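Local coordinates for protein STU0660 (PDB 3ZTH) that probably binds double-stranded DNA as a large Csn2-type Cas protein in CRISPR-mediated bacterial immunity, and carries bound magnesium, at residues I246-S251 with Y265-M270; L305-L310 with Y329-S334; S39-G44 with E59-D64. One frame throughout, in Å; residues are numbered along the deposited sequence.

Contact 1: I246-S251 with Y265-M270; sequences IDEENS and YDVEFM
Ser251 turns OG anti to its backbone N (chi1 -168°), and the Glu248 chain bends at chi2 (-57°), so both reach the start of helix 267-277. Ser251 OG donates to Tyr265 O at 2.6 Å, nearly along the C=O axis. Glu248 lays its carboxylate beside the first turn. Glu248 OE2 accepts from Glu268 N at 3.0 Å, and the N-H meets it from above the carboxylate plane. Val267 sits between these two bonds. Val267 CG2 packs 3.4 Å from Ser251 OG and also touches Ile246 CG2. The methyl CE of Met270, a selenomethionine, also lies against Ser251 OG. Residues 247-250 form an Asx motif: Asp247 OD1 takes Asn250 N on its syn lone pair at 2.8 Å. Asn250 OD1 accepts from Asp247 N in return. Helix 286-296 backs the contact, with Arg290 and Glu294 bonded to the backbone of Ile246. Glu268 points its own carboxylate to Arg286. The Asp266 side chain makes no capping bond at the N-cap. The Glu248 carboxylate, if ionised, probably interacts favourably with the helix N-terminus; Asp266, with its OD1 4.2 Å from Glu248 OE1, would oppose this, though it has a long, weak ion pair with Arg252.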
loop_
_atom_site.group_PDB
_atom_site.type_symbol
_atom_site.label_atom_id
_atom_site.label_comp_id
_atom_site.label_asym_id
_atom_site.label_seq_id
_atom_site.Cartn_x
_atom_site.Cartn_y
_atom_site.Cartn_z
ATOM N N ILE A 246 -30.334 35.626 20.644
ATOM C CA ILE A 246 -31.700 35.228 20.967
ATOM C C ILE A 246 -32.744 36.145 20.333
ATOM O O ILE A 246 -32.657 37.365 20.458
ATOM C CB ILE A 246 -31.936 35.220 22.501
ATOM C CG1 ILE A 246 -31.111 34.105 23.149
ATOM C CG2 ILE A 246 -33.412 35.038 22.811
ATOM C CD1 ILE A 246 -31.276 34.013 24.649
ATOM N N ASP A 247 -33.711 35.551 19.635
ATOM C CA ASP A 247 -34.813 36.302 19.025
ATOM C C ASP A 247 -36.062 35.425 19.081
ATOM O O ASP A 247 -35.989 34.276 19.522
ATOM C CB ASP A 247 -34.505 36.719 17.573
ATOM C CG ASP A 247 -34.300 35.535 16.640
ATOM O OD1 ASP A 247 -35.106 34.580 16.680
ATOM O OD2 ASP A 247 -33.333 35.568 15.842
ATOM N N GLU A 248 -37.201 35.956 18.647
ATOM C CA GLU A 248 -38.449 35.196 18.681
ATOM C C GLU A 248 -38.417 33.885 17.902
ATOM O O GLU A 248 -39.006 32.893 18.326
ATOM C CB GLU A 248 -39.624 36.045 18.167
ATOM C CG GLU A 248 -40.402 36.782 19.258
ATOM C CD GLU A 248 -40.974 35.849 20.341
ATOM O OE1 GLU A 248 -40.683 34.626 20.324
ATOM O OE2 GLU A 248 -41.713 36.348 21.220
ATOM N N GLU A 249 -37.723 33.876 16.773
ATOM C CA GLU A 249 -37.657 32.691 15.939
ATOM C C GLU A 249 -36.801 31.543 16.451
ATOM O O GLU A 249 -37.250 30.399 16.454
ATOM C CB GLU A 249 -37.186 33.074 14.535
ATOM C CG GLU A 249 -38.036 34.156 13.904
ATOM C CD GLU A 249 -39.524 33.880 14.066
ATOM O OE1 GLU A 249 -39.994 32.828 13.572
ATOM O OE2 GLU A 249 -40.221 34.713 14.695
ATOM N N ASN A 250 -35.578 31.842 16.883
ATOM C CA ASN A 250 -34.653 30.810 17.343
ATOM C C ASN A 250 -34.674 30.495 18.836
ATOM O O ASN A 250 -34.039 29.547 19.280
ATOM C CB ASN A 250 -33.222 31.183 16.942
ATOM C CG ASN A 250 -32.688 32.403 17.703
ATOM O OD1 ASN A 250 -33.267 32.849 18.699
ATOM N ND2 ASN A 250 -31.567 32.936 17.237
ATOM N N SER A 251 -35.401 31.289 19.605
ATOM C CA SER A 251 -35.482 31.107 21.054
ATOM C C SER A 251 -35.635 29.663 21.566
ATOM O O SER A 251 -34.879 29.212 22.428
ATOM C CB SER A 251 -36.629 31.953 21.599
ATOM O OG SER A 251 -36.571 32.013 23.006
ATOM N N TYR A 265 -37.940 28.813 26.110
ATOM C CA TYR A 265 -39.321 28.898 25.641
ATOM C C TYR A 265 -39.361 30.089 24.682
ATOM O O TYR A 265 -38.316 30.628 24.316
ATOM C CB TYR A 265 -40.274 29.187 26.808
ATOM C CG TYR A 265 -40.269 28.179 27.939
ATOM C CD1 TYR A 265 -40.714 26.864 27.748
ATOM C CD2 TYR A 265 -39.876 28.560 29.221
ATOM C CE1 TYR A 265 -40.778 25.960 28.812
ATOM C CE2 TYR A 265 -39.933 27.667 30.295
ATOM C CZ TYR A 265 -40.388 26.374 30.085
ATOM O OH TYR A 265 -40.474 25.519 31.166
ATOM N N ASP A 266 -40.560 30.493 24.273
ATOM C CA ASP A 266 -40.688 31.654 23.399
ATOM C C ASP A 266 -40.330 32.858 24.261
ATOM O O ASP A 266 -40.577 32.855 25.471
ATOM C CB ASP A 266 -42.119 31.803 22.879
ATOM C CG ASP A 266 -42.500 30.713 21.897
ATOM O OD1 ASP A 266 -41.866 30.620 20.821
ATOM O OD2 ASP A 266 -43.436 29.945 22.204
ATOM N N VAL A 267 -39.743 33.873 23.635
ATOM C CA VAL A 267 -39.326 35.087 24.327
ATOM C C VAL A 267 -40.479 35.857 24.981
ATOM O O VAL A 267 -40.383 36.262 26.140
ATOM C CB VAL A 267 -38.581 36.031 23.357
ATOM C CG1 VAL A 267 -38.000 37.215 24.112
ATOM C CG2 VAL A 267 -37.487 35.255 22.636
ATOM N N GLU A 268 -41.565 36.068 24.247
ATOM C CA GLU A 268 -42.698 36.788 24.815
ATOM C C GLU A 268 -43.255 36.023 26.020
ATOM O O GLU A 268 -43.638 36.612 27.034
ATOM C CB GLU A 268 -43.795 36.986 23.765
ATOM C CG GLU A 268 -44.967 37.842 24.248
ATOM C CD GLU A 268 -44.524 39.182 24.835
ATOM O OE1 GLU A 268 -43.526 39.761 24.336
ATOM O OE2 GLU A 268 -45.179 39.664 25.789
ATOM N N PHE A 269 -43.297 34.705 25.906
ATOM C CA PHE A 269 -43.788 33.884 26.996
ATOM C C PHE A 269 -42.942 34.146 28.249
ATOM O O PHE A 269 -43.473 34.455 29.312
ATOM C CB PHE A 269 -43.710 32.398 26.614
ATOM C CG PHE A 269 -44.082 31.464 27.735
ATOM C CD1 PHE A 269 -45.417 31.150 27.986
ATOM C CD2 PHE A 269 -43.096 30.928 28.564
ATOM C CE1 PHE A 269 -45.765 30.313 29.051
ATOM C CE2 PHE A 269 -43.431 30.091 29.634
ATOM C CZ PHE A 269 -44.769 29.783 29.878
HETATM N N MSE A 270 -41.625 34.037 28.110
HETATM C CA MSE A 270 -40.718 34.243 29.234
HETATM C C MSE A 270 -40.723 35.665 29.771
HETATM O O MSE A 270 -40.579 35.887 30.977
HETATM C CB MSE A 270 -39.301 33.850 28.838
HETATM C CG MSE A 270 -39.177 32.395 28.444
HETATM SE SE MSE A 270 -37.337 31.889 28.160
HETATM C CE MSE A 270 -37.088 32.644 26.398
#

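Contact 2: L305-L310 with Y329-S334; sequences LRQPSL and YRIRCS
One hydrogen bond joins the two loops, and Gln307 makes it. Its CG lies anti to the carbonyl carbon (chi1 -81°), and the chain runs extended from there. This carries the amide to the backbone of 329-334. Gln307 OE1 accepts from Arg332 N at 2.6 Å. The N-H...O angle is 161°, and the donor stands above the carbonyl plane. The same oxygen lies beside Arg332 CB. Gln307 crosses Ile331 obliquely, with Gln307 NE2 3.6 Å from Ile331 CG2.

The apolar contacts lie further along. Leu310 and Ile331 cross at about a right angle, and their CD1 methyls meet at 3.5 Å. Pro308 CG approaches Ile331 CD1 more loosely, at 4.3 Å. The two loops flank helix 312-324, one before it and one after it. Leu318 of that helix touches both Leu310 and Ile331, and Asn319 OD1 accepts Ile331 N. The contact therefore ties together the two ends of a loop-helix-loop unit in the C-terminal part of the chain. Ser309 faces a second subunit, where it bonds to Asp314 and Ser311 of that neighbouring copy.

Tyr329 contributes through its hydroxyl. Its CG is anti to the backbone N (chi1 -176°), which sends the ring toward 305-310. Tyr329 OH ends 3.5 Å from Gln307 CG and meets Pro308 CD tip to tip. The hydroxyl is buried here without a polar partner in the model.

Within 329-334, Arg330 NH1 donates to Tyr329 O at 2.6 Å, with the oxygen in the guanidinium plane. Arg332 NH1 bonds weakly to Arg330 O.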
loop_
_atom_site.group_PDB
_atom_site.type_symbol
_atom_site.label_atom_id
_atom_site.label_comp_id
_atom_site.label_asym_id
_atom_site.label_seq_id
_atom_site.Cartn_x
_atom_site.Cartn_y
_atom_site.Cartn_z
ATOM N N LEU A 305 -19.769 27.163 41.919
ATOM C CA LEU A 305 -18.841 27.305 43.031
ATOM C C LEU A 305 -18.479 28.776 43.222
ATOM O O LEU A 305 -18.348 29.255 44.347
ATOM C CB LEU A 305 -17.584 26.483 42.739
ATOM C CG LEU A 305 -16.568 26.283 43.863
ATOM C CD1 LEU A 305 -17.262 25.727 45.102
ATOM C CD2 LEU A 305 -15.476 25.334 43.379
ATOM N N ARG A 306 -18.320 29.480 42.106
ATOM C CA ARG A 306 -17.987 30.899 42.119
ATOM C C ARG A 306 -19.119 31.651 41.441
ATOM O O ARG A 306 -19.520 31.290 40.339
ATOM C CB ARG A 306 -16.701 31.156 41.331
ATOM C CG ARG A 306 -15.458 30.480 41.878
ATOM C CD ARG A 306 -14.273 30.699 40.943
ATOM N NE ARG A 306 -12.997 30.466 41.615
ATOM C CZ ARG A 306 -11.806 30.608 41.038
ATOM N NH1 ARG A 306 -11.714 30.981 39.766
ATOM N NH2 ARG A 306 -10.701 30.390 41.740
ATOM N N GLN A 307 -19.631 32.691 42.089
ATOM C CA GLN A 307 -20.710 33.484 41.508
ATOM C C GLN A 307 -20.213 34.251 40.307
ATOM O O GLN A 307 -19.249 35.007 40.411
ATOM C CB GLN A 307 -21.243 34.500 42.503
ATOM C CG GLN A 307 -22.221 33.953 43.488
ATOM C CD GLN A 307 -23.094 35.043 44.056
ATOM O OE1 GLN A 307 -23.999 34.777 44.849
ATOM N NE2 GLN A 307 -22.833 36.286 43.646
ATOM N N PRO A 308 -20.864 34.079 39.147
ATOM C CA PRO A 308 -20.401 34.820 37.971
ATOM C C PRO A 308 -20.626 36.306 38.208
ATOM O O PRO A 308 -21.589 36.699 38.868
ATOM C CB PRO A 308 -21.263 34.258 36.842
ATOM C CG PRO A 308 -22.539 33.923 37.543
ATOM C CD PRO A 308 -22.056 33.275 38.827
ATOM N N SER A 309 -19.710 37.122 37.699
ATOM C CA SER A 309 -19.803 38.565 37.846
ATOM C C SER A 309 -20.899 39.051 36.906
ATOM O O SER A 309 -20.810 38.876 35.684
ATOM C CB SER A 309 -18.464 39.223 37.490
ATOM O OG SER A 309 -18.478 40.609 37.791
ATOM N N LEU A 310 -21.935 39.650 37.482
ATOM C CA LEU A 310 -23.049 40.142 36.693
ATOM C C LEU A 310 -23.606 41.425 37.273
ATOM O O LEU A 310 -23.386 41.735 38.448
ATOM C CB LEU A 310 -24.172 39.102 36.645
ATOM C CG LEU A 310 -23.881 37.730 36.040
ATOM C CD1 LEU A 310 -25.099 36.823 36.225
ATOM C CD2 LEU A 310 -23.532 37.885 34.569
ATOM N N TYR A 329 -30.429 27.120 42.166
ATOM C CA TYR A 329 -29.330 28.080 42.263
ATOM C C TYR A 329 -29.761 29.543 42.278
ATOM O O TYR A 329 -30.682 29.943 41.561
ATOM C CB TYR A 329 -28.327 27.889 41.132
ATOM C CG TYR A 329 -27.141 28.806 41.284
ATOM C CD1 TYR A 329 -26.129 28.515 42.207
ATOM C CD2 TYR A 329 -27.052 29.992 40.552
ATOM C CE1 TYR A 329 -25.061 29.381 42.399
ATOM C CE2 TYR A 329 -25.983 30.872 40.736
ATOM C CZ TYR A 329 -24.992 30.559 41.661
ATOM O OH TYR A 329 -23.931 31.413 41.840
ATOM N N ARG A 330 -29.082 30.343 43.095
ATOM C CA ARG A 330 -29.389 31.763 43.190
ATOM C C ARG A 330 -28.151 32.600 43.462
ATOM O O ARG A 330 -27.329 32.268 44.317
ATOM C CB ARG A 330 -30.396 32.040 44.314
ATOM C CG ARG A 330 -31.763 31.411 44.147
ATOM C CD ARG A 330 -32.653 32.189 43.196
ATOM N NE ARG A 330 -33.968 31.561 43.105
ATOM C CZ ARG A 330 -34.188 30.360 42.576
ATOM N NH1 ARG A 330 -33.178 29.655 42.082
ATOM N NH2 ARG A 330 -35.413 29.854 42.549
ATOM N N ILE A 331 -28.027 33.692 42.725
ATOM C CA ILE A 331 -26.929 34.615 42.930
ATOM C C ILE A 331 -27.344 35.398 44.180
ATOM O O ILE A 331 -28.460 35.906 44.251
ATOM C CB ILE A 331 -26.787 35.554 41.710
ATOM C CG1 ILE A 331 -26.152 34.779 40.555
ATOM C CG2 ILE A 331 -25.978 36.792 42.071
ATOM C CD1 ILE A 331 -26.213 35.494 39.231
ATOM N N ARG A 332 -26.471 35.458 45.179
ATOM C CA ARG A 332 -26.786 36.181 46.408
ATOM C C ARG A 332 -26.235 37.602 46.375
ATOM O O ARG A 332 -25.136 37.851 45.876
ATOM C CB ARG A 332 -26.239 35.445 47.641
ATOM C CG ARG A 332 -27.127 34.322 48.196
ATOM C CD ARG A 332 -26.977 33.011 47.430
ATOM N NE ARG A 332 -27.705 31.917 48.075
ATOM C CZ ARG A 332 -27.804 30.677 47.592
ATOM N NH1 ARG A 332 -27.220 30.348 46.443
ATOM N NH2 ARG A 332 -28.491 29.761 48.263
ATOM N N CYS A 333 -27.017 38.528 46.915
ATOM C CA CYS A 333 -26.648 39.937 46.960
ATOM C C CYS A 333 -25.205 40.167 47.388
ATOM O O CYS A 333 -24.779 39.692 48.439
ATOM C CB CYS A 333 -27.584 40.680 47.913
ATOM S SG CYS A 333 -27.187 42.421 48.131
ATOM N N SER A 334 -24.461 40.902 46.569
ATOM C CA SER A 334 -23.065 41.208 46.872
ATOM C C SER A 334 -22.920 41.830 48.265
ATOM O O SER A 334 -23.812 42.538 48.742
ATOM C CB SER A 334 -22.497 42.170 45.821
ATOM O OG SER A 334 -21.214 42.646 46.194
#

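Contact 3: S39-G44 with E59-D64; sequences SWYFGG and EPTILD
The last turn of helix 28-43 packs here against strand 62-63, an outermost strand, within this chain, of the small antiparallel sheet that also holds strands 2-5 and 13-16. Tyr41 carries the contact. Its CG is anti to the backbone N (chi1 -162°), so the ring extends alongside Ile62. Ile62 CG1 sits over the Tyr41 ring centre in a CH-pi contact, 3.6 Å from the centroid and 10° off the normal. Ile62 CD1 reaches further back along the ring, 3.4 Å from Tyr41 CD2. Ile62 CD1 also lies 4.0 Å from Phe42 CE2. Pro60 O lies at the ring edge, near its plane, 3.3 Å from Tyr41 CE1. The hydroxyl has two backbone partners. Ile62 N gives a weak bond to Tyr41 OH at 3.4 Å, and the stronger bond is with Val70 O. The Tyr41 and Phe42 rings also meet: Tyr41 CD2 lies over one Phe42 face, toward its rim. Tyr75 meets Phe42 edge-to-face, and Phe42 also touches Tyr77 of strand 76-80. On the strand side, Ile62 touches Phe3 of strand 2-5. The contact thus joins the small sheet to the helix that follows strand 20-24 of the mixed sheet, in a family of the P-loop NTPase clan.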
loop_
_atom_site.group_PDB
_atom_site.type_symbol
_atom_site.label_atom_id
_atom_site.label_comp_id
_atom_site.label_asym_id
_atom_site.label_seq_id
_atom_site.Cartn_x
_atom_site.Cartn_y
_atom_site.Cartn_z
ATOM N N SER A 39 -21.359 14.289 15.335
ATOM C CA SER A 39 -20.470 14.198 14.193
ATOM C C SER A 39 -20.232 12.756 13.757
ATOM O O SER A 39 -20.121 12.479 12.566
ATOM C CB SER A 39 -19.141 14.888 14.509
ATOM O OG SER A 39 -18.451 14.207 15.531
ATOM N N TRP A 40 -20.146 11.838 14.714
ATOM C CA TRP A 40 -19.918 10.437 14.375
ATOM C C TRP A 40 -21.152 9.854 13.714
ATOM O O TRP A 40 -21.063 9.193 12.686
ATOM C CB TRP A 40 -19.582 9.634 15.630
ATOM C CG TRP A 40 -18.124 9.653 15.992
ATOM C CD1 TRP A 40 -17.155 10.481 15.486
ATOM C CD2 TRP A 40 -17.465 8.801 16.942
ATOM N NE1 TRP A 40 -15.938 10.196 16.062
ATOM C CE2 TRP A 40 -16.098 9.169 16.957
ATOM C CE3 TRP A 40 -17.898 7.763 17.780
ATOM C CZ2 TRP A 40 -15.158 8.531 17.780
ATOM C CZ3 TRP A 40 -16.963 7.127 18.598
ATOM C CH2 TRP A 40 -15.608 7.516 18.589
ATOM N N TYR A 41 -22.304 10.116 14.315
ATOM C CA TYR A 41 -23.571 9.622 13.813
ATOM C C TYR A 41 -23.851 10.091 12.390
ATOM O O TYR A 41 -24.096 9.279 11.493
ATOM C CB TYR A 41 -24.698 10.105 14.719
ATOM C CG TYR A 41 -25.989 9.331 14.580
ATOM C CD1 TYR A 41 -26.104 8.034 15.090
ATOM C CD2 TYR A 41 -27.115 9.912 13.992
ATOM C CE1 TYR A 41 -27.300 7.338 15.028
ATOM C CE2 TYR A 41 -28.324 9.225 13.925
ATOM C CZ TYR A 41 -28.409 7.938 14.450
ATOM O OH TYR A 41 -29.610 7.261 14.429
ATOM N N PHE A 42 -23.825 11.403 12.189
ATOM C CA PHE A 42 -24.114 11.971 10.879
ATOM C C PHE A 42 -22.904 12.102 9.968
ATOM O O PHE A 42 -23.055 12.326 8.772
ATOM C CB PHE A 42 -24.773 13.346 11.039
ATOM C CG PHE A 42 -26.127 13.298 11.702
ATOM C CD1 PHE A 42 -27.161 12.541 11.154
ATOM C CD2 PHE A 42 -26.370 14.015 12.871
ATOM C CE1 PHE A 42 -28.413 12.500 11.758
ATOM C CE2 PHE A 42 -27.619 13.980 13.482
ATOM C CZ PHE A 42 -28.645 13.220 12.923
ATOM N N GLY A 43 -21.710 11.950 10.534
ATOM C CA GLY A 43 -20.490 12.076 9.757
ATOM C C GLY A 43 -20.001 10.825 9.051
ATOM O O GLY A 43 -19.007 10.883 8.326
ATOM N N GLY A 44 -20.668 9.694 9.261
ATOM C CA GLY A 44 -20.252 8.474 8.592
ATOM C C GLY A 44 -19.154 7.688 9.287
ATOM O O GLY A 44 -18.436 6.901 8.662
ATOM N N GLU A 59 -24.179 -0.047 18.477
ATOM C CA GLU A 59 -24.041 1.270 17.868
ATOM C C GLU A 59 -24.988 2.275 18.513
ATOM O O GLU A 59 -26.143 1.960 18.777
ATOM C CB GLU A 59 -24.321 1.199 16.370
ATOM C CG GLU A 59 -23.666 0.018 15.685
ATOM C CD GLU A 59 -23.623 0.167 14.179
ATOM O OE1 GLU A 59 -24.607 0.672 13.596
ATOM O OE2 GLU A 59 -22.601 -0.232 13.578
ATOM N N PRO A 60 -24.502 3.502 18.785
ATOM C CA PRO A 60 -25.318 4.555 19.406
ATOM C C PRO A 60 -26.431 5.066 18.482
ATOM O O PRO A 60 -26.274 5.115 17.261
ATOM C CB PRO A 60 -24.289 5.631 19.740
ATOM C CG PRO A 60 -23.291 5.479 18.634
ATOM C CD PRO A 60 -23.125 3.977 18.558
ATOM N N THR A 61 -27.547 5.469 19.074
ATOM C CA THR A 61 -28.687 5.936 18.307
ATOM C C THR A 61 -29.175 7.341 18.659
ATOM O O THR A 61 -28.889 7.858 19.741
ATOM C CB THR A 61 -29.845 4.919 18.477
ATOM O OG1 THR A 61 -29.902 4.074 17.324
ATOM C CG2 THR A 61 -31.168 5.607 18.688
ATOM N N ILE A 62 -29.899 7.956 17.726
ATOM C CA ILE A 62 -30.486 9.283 17.933
ATOM C C ILE A 62 -31.962 9.187 17.545
ATOM O O ILE A 62 -32.287 8.887 16.391
ATOM C CB ILE A 62 -29.819 10.369 17.053
ATOM C CG1 ILE A 62 -28.343 10.518 17.426
ATOM C CG2 ILE A 62 -30.550 11.690 17.226
ATOM C CD1 ILE A 62 -27.668 11.730 16.808
ATOM N N LEU A 63 -32.852 9.440 18.503
ATOM C CA LEU A 63 -34.291 9.346 18.256
ATOM C C LEU A 63 -34.963 10.697 18.085
ATOM O O LEU A 63 -34.459 11.714 18.565
ATOM C CB LEU A 63 -34.973 8.606 19.409
ATOM C CG LEU A 63 -34.310 7.290 19.825
ATOM C CD1 LEU A 63 -35.018 6.729 21.053
ATOM C CD2 LEU A 63 -34.342 6.299 18.662
ATOM N N ASP A 64 -36.106 10.704 17.403
ATOM C CA ASP A 64 -36.864 11.938 17.210
ATOM C C ASP A 64 -37.965 12.014 18.269
ATOM O O ASP A 64 -37.994 11.214 19.198
ATOM C CB ASP A 64 -37.485 11.984 15.813
ATOM C CG ASP A 64 -38.384 10.792 15.539
ATOM O OD1 ASP A 64 -39.284 10.519 16.363
ATOM O OD2 ASP A 64 -38.192 10.131 14.494
#

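In the fold
The contacts follow one another along the chain in the order 3, 1, 2, and none touches another. The nearest atoms of contacts 1 and 2 are about 13 Å apart, those of 1 and 3 about 18 Å, those of 2 and 3 about 28 Å. Contact 1 brackets strands 254-257 and 261-263 of the six-stranded mixed sheet. Helix 286-296 backs contact 1 and precedes the first loop of contact 2. Contact 2 lies nearest the metal: the Pro308 side chain is about 9 Å from a bound magnesium ion. It lies about 7 Å from the side chain of Gln26 and about 8 Å from that of Asp240, which form a magnesium site. Gln26 precedes the helix of contact 3.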